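Structural protein VP1 (Trichodysplasia spinulosa-associated polyomavirus, PDB 4U60) forms the jelly-roll pentamers of the polyomavirus outer capsid and engages sialylated glycolipids through glycans such as that of GM1. Local coordinates at the interface of chains A and B. Sequence-based numbering; all coordinates share one arbitrary frame. Chains: chain A/B, Structural protein VP1.

The interface of chains A and B. Residues chain A 104, 106-107, 109; chain B 58, 60, 65, 151, 189.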
# COMPACT_ATOMS: atom_id res chain seq x y z
N SER A 104 -10.93 5.81 -19.75
CA SER A 104 -11.75 4.89 -20.56
C SER A 104 -12.16 3.63 -19.80
O SER A 104 -13.08 2.94 -20.22
CB SER A 104 -11.03 4.51 -21.87
OG SER A 104 -9.96 3.60 -21.64
N VAL A 106 -13.54 3.72 -16.92
CA VAL A 106 -14.76 4.07 -16.23
C VAL A 106 -15.92 3.80 -17.19
O VAL A 106 -16.52 4.70 -17.77
CB VAL A 106 -14.75 5.56 -15.82
CG1 VAL A 106 -16.03 5.93 -15.10
CG2 VAL A 106 -13.53 5.85 -14.93
N ASN A 107 -16.19 2.52 -17.40
CA ASN A 107 -17.20 2.10 -18.37
C ASN A 107 -17.70 0.74 -17.98
O ASN A 107 -16.96 -0.25 -18.04
CB ASN A 107 -16.61 2.06 -19.77
CG ASN A 107 -17.66 1.82 -20.83
OD1 ASN A 107 -18.74 1.25 -20.56
ND2 ASN A 107 -17.35 2.24 -22.07
N HIS A 109 -21.01 -0.28 -19.08
CA HIS A 109 -22.17 -0.59 -19.94
C HIS A 109 -21.80 -1.31 -21.22
O HIS A 109 -22.69 -1.53 -22.05
CB HIS A 109 -22.98 0.67 -20.28
CG HIS A 109 -22.19 1.74 -20.94
ND1 HIS A 109 -21.87 1.71 -22.28
CD2 HIS A 109 -21.63 2.86 -20.44
CE1 HIS A 109 -21.13 2.77 -22.57
NE2 HIS A 109 -20.98 3.49 -21.47
N ASP B 58 -24.36 -0.75 -28.39
CA ASP B 58 -23.96 -0.14 -27.12
C ASP B 58 -24.38 1.33 -27.10
O ASP B 58 -23.74 2.17 -27.70
CB ASP B 58 -22.44 -0.32 -26.97
CG ASP B 58 -21.91 0.06 -25.60
OD1 ASP B 58 -22.64 0.63 -24.76
OD2 ASP B 58 -20.71 -0.25 -25.36
N PRO B 60 -25.61 3.93 -24.20
CA PRO B 60 -25.99 4.20 -22.82
C PRO B 60 -27.24 5.03 -22.71
O PRO B 60 -27.50 5.89 -23.57
CB PRO B 60 -24.81 5.01 -22.26
CG PRO B 60 -23.95 5.36 -23.43
CD PRO B 60 -24.23 4.36 -24.50
N ILE B 65 -24.04 7.98 -17.45
CA ILE B 65 -22.60 8.08 -17.57
C ILE B 65 -22.02 9.35 -16.92
O ILE B 65 -22.51 10.49 -17.13
CB ILE B 65 -22.04 7.86 -18.98
CG1 ILE B 65 -22.40 9.01 -19.90
CG2 ILE B 65 -22.48 6.48 -19.56
CD1 ILE B 65 -21.92 8.79 -21.32
N THR B 151 -19.76 3.16 -29.50
CA THR B 151 -20.69 3.67 -28.48
C THR B 151 -21.54 4.80 -29.05
O THR B 151 -21.02 5.74 -29.63
CB THR B 151 -19.96 4.15 -27.22
OG1 THR B 151 -19.03 3.15 -26.80
CG2 THR B 151 -20.94 4.39 -26.08
N GLU B 189 -15.60 8.35 -19.78
CA GLU B 189 -15.31 7.09 -20.45
C GLU B 189 -14.63 7.26 -21.81
O GLU B 189 -14.06 6.32 -22.33
CB GLU B 189 -16.61 6.28 -20.64
CG GLU B 189 -17.60 6.84 -21.69
CD GLU B 189 -18.78 5.91 -21.89
OE1 GLU B 189 -19.32 5.45 -20.88
OE2 GLU B 189 -19.18 5.66 -23.06
O HOH W 1 -19.10 5.63 -18.21
O HOH W 2 -14.59 3.51 -22.55
O HOH W 3 -19.00 1.67 -24.46
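A:His109 reaches into chain B with both ring nitrogens engaged, ND1 by B:Asp58 and NE2 by B:Glu189, at a contact between neighbouring VP1 subunits of the pentamer. A:His109, B:Asp58 and B:Pro60 all belong to glycan-binding pockets, so the contact probably helps to hold these sites in shape. The bond from A:His109 NE2 to carboxylate oxygen B:Glu189 OE1 measures 2.6 Å and is fairly straight, 159° at the hydrogen. Across the ring, A:His109 ND1 donates to B:Asp58 OD1 over 2.8 Å. Each acceptor oxygen offers its syn lone pair and lies close to the imidazole plane, yet the carboxylates are turned differently: that of B:Glu189 is nearly coplanar with the ring, whereas that of B:Asp58 stands at 73° to it. The grip at two edges should restrict rotation of the imidazole, and the paired carboxylates would probably favour its protonated form.

Both faces of the ring are also covered. The amide oxygen of A:Asn107, OD1, sits over the centre of one face and also accepts a hydrogen bond from the backbone N of A:His109, while B:Pro60 lies over the opposite face. From that B:Pro60 side, methyl CG2 of B:Ile65 approaches CD2 obliquely, and B:Thr151 CG2 comes up near CE1. The A:Asn107 side chain points away from its own backbone N (chi1 -172°), which brings its amide almost parallel against the B:Glu189 carboxylate.

Water completes the junction. One molecule joins A:Val106 O to B:Glu189 OE1, giving that oxygen a second partner. Another links the carbonyls of A:Ser104 and B:Glu189 to A:Asn107 ND2. The same amide nitrogen contacts a third water, at 3.0 Å from ND2 of A:Asn107, which also meets the hydroxyl OG1 of B:Thr151 and lies 2.7 Å from B:Asp58 OD2.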